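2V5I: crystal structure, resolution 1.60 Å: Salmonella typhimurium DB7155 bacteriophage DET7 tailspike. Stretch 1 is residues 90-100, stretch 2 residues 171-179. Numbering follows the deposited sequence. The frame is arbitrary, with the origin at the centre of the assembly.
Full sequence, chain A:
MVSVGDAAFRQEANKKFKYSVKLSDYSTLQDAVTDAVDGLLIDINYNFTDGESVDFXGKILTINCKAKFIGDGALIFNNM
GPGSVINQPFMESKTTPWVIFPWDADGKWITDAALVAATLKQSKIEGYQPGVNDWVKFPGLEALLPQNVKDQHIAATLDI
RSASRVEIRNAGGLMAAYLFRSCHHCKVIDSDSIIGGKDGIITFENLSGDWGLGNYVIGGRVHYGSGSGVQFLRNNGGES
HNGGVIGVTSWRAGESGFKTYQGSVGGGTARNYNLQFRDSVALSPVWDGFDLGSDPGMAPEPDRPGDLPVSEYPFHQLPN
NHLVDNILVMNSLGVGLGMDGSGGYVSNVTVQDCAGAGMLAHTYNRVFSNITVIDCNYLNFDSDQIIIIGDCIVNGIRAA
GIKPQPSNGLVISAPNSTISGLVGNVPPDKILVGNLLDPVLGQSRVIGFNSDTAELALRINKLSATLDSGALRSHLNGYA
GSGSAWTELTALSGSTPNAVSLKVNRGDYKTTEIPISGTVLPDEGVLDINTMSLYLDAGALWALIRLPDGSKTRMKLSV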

# COMPACT_ATOMS: atom_id res chain seq x y z
N PHE A 90 -3.85 -33.23 -7.20
CA PHE A 90 -3.47 -32.82 -8.54
C PHE A 90 -4.51 -33.43 -9.51
O PHE A 90 -4.59 -34.67 -9.65
CB PHE A 90 -2.05 -33.35 -8.88
CG PHE A 90 -1.46 -32.77 -10.13
CD1 PHE A 90 -1.79 -33.27 -11.39
CD2 PHE A 90 -0.56 -31.73 -10.07
CE1 PHE A 90 -1.23 -32.74 -12.57
CE2 PHE A 90 -0.01 -31.17 -11.22
CZ PHE A 90 -0.33 -31.69 -12.49
N MET A 91 -5.32 -32.56 -10.17
CA MET A 91 -6.34 -32.97 -11.15
C MET A 91 -5.77 -32.83 -12.55
O MET A 91 -5.24 -31.76 -12.89
CB MET A 91 -7.55 -32.07 -10.98
CG MET A 91 -8.13 -32.11 -9.64
SD MET A 91 -8.65 -33.71 -9.00
CE MET A 91 -9.85 -34.21 -10.21
N GLU A 92 -5.81 -33.90 -13.37
CA GLU A 92 -5.29 -33.83 -14.75
C GLU A 92 -6.31 -34.42 -15.71
O GLU A 92 -6.90 -35.48 -15.44
CB GLU A 92 -3.97 -34.57 -14.85
CG GLU A 92 -3.45 -34.70 -16.29
CD GLU A 92 -2.06 -35.24 -16.40
OE1 GLU A 92 -1.30 -35.26 -15.41
OE2 GLU A 92 -1.70 -35.64 -17.54
N SER A 93 -6.60 -33.71 -16.80
CA SER A 93 -7.53 -34.25 -17.78
C SER A 93 -6.95 -35.45 -18.44
O SER A 93 -5.73 -35.54 -18.58
CB SER A 93 -7.95 -33.21 -18.83
OG SER A 93 -6.81 -32.76 -19.60
N LYS A 94 -7.83 -36.32 -18.88
CA LYS A 94 -7.45 -37.47 -19.70
C LYS A 94 -7.13 -37.02 -21.13
O LYS A 94 -6.11 -37.42 -21.73
CB LYS A 94 -8.63 -38.45 -19.64
CG LYS A 94 -8.46 -39.67 -20.41
CD LYS A 94 -9.45 -40.76 -20.02
CE LYS A 94 -10.83 -40.50 -20.45
NZ LYS A 94 -11.68 -41.68 -20.03
N THR A 95 -8.02 -36.22 -21.69
CA THR A 95 -7.91 -35.76 -23.06
C THR A 95 -6.95 -34.58 -23.13
O THR A 95 -6.92 -33.71 -22.24
CB THR A 95 -9.29 -35.36 -23.60
OG1 THR A 95 -10.19 -36.50 -23.61
CG2 THR A 95 -9.15 -34.85 -25.02
N THR A 96 -6.21 -34.48 -24.23
CA THR A 96 -5.35 -33.32 -24.48
C THR A 96 -6.16 -32.45 -25.47
O THR A 96 -6.36 -32.84 -26.63
CB THR A 96 -4.01 -33.73 -25.11
OG1 THR A 96 -3.24 -34.51 -24.17
CG2 THR A 96 -3.19 -32.55 -25.51
N PRO A 97 -6.71 -31.33 -25.00
CA PRO A 97 -7.64 -30.56 -25.81
C PRO A 97 -6.94 -29.69 -26.87
O PRO A 97 -5.73 -29.42 -26.78
CB PRO A 97 -8.31 -29.65 -24.76
CG PRO A 97 -7.31 -29.53 -23.74
CD PRO A 97 -6.50 -30.73 -23.68
N TRP A 98 -7.68 -29.21 -27.88
CA TRP A 98 -7.22 -28.17 -28.79
C TRP A 98 -7.33 -26.83 -28.04
O TRP A 98 -8.38 -26.49 -27.49
CB TRP A 98 -8.08 -28.08 -30.02
CG TRP A 98 -7.95 -29.30 -30.90
CD1 TRP A 98 -8.75 -30.37 -30.91
CD2 TRP A 98 -6.93 -29.52 -31.87
NE1 TRP A 98 -8.30 -31.30 -31.87
CE2 TRP A 98 -7.18 -30.80 -32.45
CE3 TRP A 98 -5.84 -28.80 -32.30
CZ2 TRP A 98 -6.37 -31.34 -33.43
CZ3 TRP A 98 -5.00 -29.37 -33.30
CH2 TRP A 98 -5.28 -30.62 -33.83
N VAL A 99 -6.26 -26.07 -28.07
CA VAL A 99 -6.24 -24.76 -27.40
C VAL A 99 -5.73 -23.66 -28.33
O VAL A 99 -4.99 -23.92 -29.27
CB VAL A 99 -5.35 -24.80 -26.13
CG1 VAL A 99 -5.91 -25.77 -25.17
CG2 VAL A 99 -3.90 -25.04 -26.43
N ILE A 100 -6.16 -22.42 -28.04
CA ILE A 100 -5.54 -21.24 -28.62
C ILE A 100 -4.55 -20.60 -27.64
O ILE A 100 -4.53 -20.93 -26.44
CB ILE A 100 -6.57 -20.19 -29.12
CG1 ILE A 100 -7.45 -19.73 -27.96
CG2 ILE A 100 -7.37 -20.74 -30.28
CD1 ILE A 100 -8.22 -18.45 -28.22
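Stretch 2 (171-179) AGGLMAAYL

What holds stretch 2 against stretch 1? Three backbone hydrogen bonds link the two chains, and they follow the alternating pattern of a parallel sheet. M91 N donates to G172 O at 3.2 Å, L174 N donates to M91 O at 2.9 Å, and S93 N donates to L174 O at 3.1 Å, so M91 uses both its amide and its carbonyl to grip the neighbouring chain. Alongside two of these bonds, weaker CA-H...O contacts reach the same acceptors, with F90 CA 3.4 Å from G172 O and E92 CA 3.4 Å from L174 O. G172 O is shared further, because within stretch 2 the Y178 hydroxyl OH donates to it at 2.7 Å.

How do the two chains run, and where do they part? Residues 90-92 are extended and pair in parallel with 172-174: F90 faces G172, M91 faces G173 and E92 faces L174, with CA-CA distances of 4.5, 4.6 and 4.7 Å. The chain of stretch 2 then turns a corner at L174 and M175, the latter with phi/psi of 52/52, so that what follows belongs to a different face or sheet, and returns to extended conformation in the strand that passes through L179 and continues beyond it. That second strand crosses the strand 90-92 at 124°, with a closest approach of 6.6 Å between axes. Beyond E92, stretch 1 leaves its strand; S93 and M175 still lie near each other, their CA atoms 5.7 Å apart.

Why do two glycines sit opposite F90 and M91? The F90 side chain, chi1 t, lays its ring over the backbone of G173, whose CA is 3.7 Å from the ring centroid and only 9° off the normal, a CH-pi contact. At G172 an ideal CB would come within a tight 3.0 Å of F90 CD2. The case at G173 is stronger: a CB there would lie 2.6 Å from M91 O and 2.4 Å from A176 CB, and the phi/psi of 165/170 would in itself jam it against the preceding carbonyl. On the same side of the sheet as F90, L174 packs against the ring obliquely, its CG 3.8 Å from F90 CZ.

What packs on the other side, and around the corner? M91, with all three chi angles m, points its CA-to-CB bond to the side of the sheet opposite F90 and E92. There its CB lies 3.8 Å from A176 CB, and its CG lies 3.7 Å from Y178 CZ, so residues past the corner pack against the near part of the side chain, whose end leads away. M175 meets the loop and the next strand of stretch 1: its CB is 3.4 Å from S93 OG, its SD 3.8 Å from P97 CG and its CE 4.1 Å from V99 CG1. The S93 hydroxyl OG donates to T95 O at 2.8 Å, a bond within the loop that M175 packs against. Together the two stretches bury 522 Å², counting both sides.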

# COMPACT_ATOMS: atom_id res chain seq x y z
N ALA A 171 -2.91 -27.22 -3.94
CA ALA A 171 -3.55 -27.87 -5.12
C ALA A 171 -2.79 -27.60 -6.39
O ALA A 171 -2.22 -26.53 -6.61
CB ALA A 171 -4.99 -27.43 -5.29
N GLY A 172 -2.78 -28.60 -7.27
CA GLY A 172 -2.27 -28.44 -8.61
C GLY A 172 -3.16 -29.04 -9.67
O GLY A 172 -4.24 -29.59 -9.43
N GLY A 173 -2.70 -28.91 -10.90
CA GLY A 173 -3.40 -29.58 -12.01
C GLY A 173 -3.04 -29.13 -13.38
O GLY A 173 -2.25 -28.17 -13.58
N LEU A 174 -3.56 -29.92 -14.35
CA LEU A 174 -3.46 -29.66 -15.78
C LEU A 174 -4.83 -29.80 -16.39
O LEU A 174 -5.43 -30.88 -16.34
CB LEU A 174 -2.52 -30.69 -16.44
CG LEU A 174 -1.03 -30.58 -16.08
CD1 LEU A 174 -0.25 -31.75 -16.68
CD2 LEU A 174 -0.44 -29.34 -16.57
N MET A 175 -5.35 -28.73 -16.98
CA MET A 175 -6.73 -28.62 -17.42
C MET A 175 -7.68 -28.97 -16.30
O MET A 175 -8.61 -29.76 -16.49
CB MET A 175 -6.97 -29.49 -18.70
CG MET A 175 -6.06 -29.01 -19.83
SD MET A 175 -6.72 -27.49 -20.58
CE MET A 175 -5.28 -26.74 -21.27
N ALA A 176 -7.47 -28.31 -15.13
CA ALA A 176 -8.11 -28.67 -13.88
C ALA A 176 -9.14 -27.65 -13.43
O ALA A 176 -9.09 -26.49 -13.83
CB ALA A 176 -7.04 -28.80 -12.78
N ALA A 177 -10.12 -28.13 -12.66
CA ALA A 177 -11.04 -27.25 -11.91
C ALA A 177 -11.31 -27.79 -10.52
O ALA A 177 -11.37 -28.96 -10.31
CB ALA A 177 -12.32 -27.10 -12.65
N TYR A 178 -11.47 -26.86 -9.55
CA TYR A 178 -11.89 -27.18 -8.23
C TYR A 178 -13.20 -26.45 -7.99
O TYR A 178 -13.29 -25.24 -8.15
CB TYR A 178 -10.80 -26.71 -7.23
CG TYR A 178 -9.55 -27.56 -7.35
CD1 TYR A 178 -8.53 -27.24 -8.27
CD2 TYR A 178 -9.39 -28.70 -6.55
CE1 TYR A 178 -7.41 -28.07 -8.39
CE2 TYR A 178 -8.28 -29.52 -6.68
CZ TYR A 178 -7.29 -29.18 -7.58
OH TYR A 178 -6.20 -30.04 -7.63
N LEU A 179 -14.25 -27.21 -7.66
CA LEU A 179 -15.61 -26.68 -7.61
C LEU A 179 -16.20 -27.08 -6.29
O LEU A 179 -16.16 -28.24 -5.92
CB LEU A 179 -16.42 -27.30 -8.75
CG LEU A 179 -17.93 -27.09 -8.70
CD1 LEU A 179 -18.29 -25.62 -8.71
CD2 LEU A 179 -18.53 -27.81 -9.87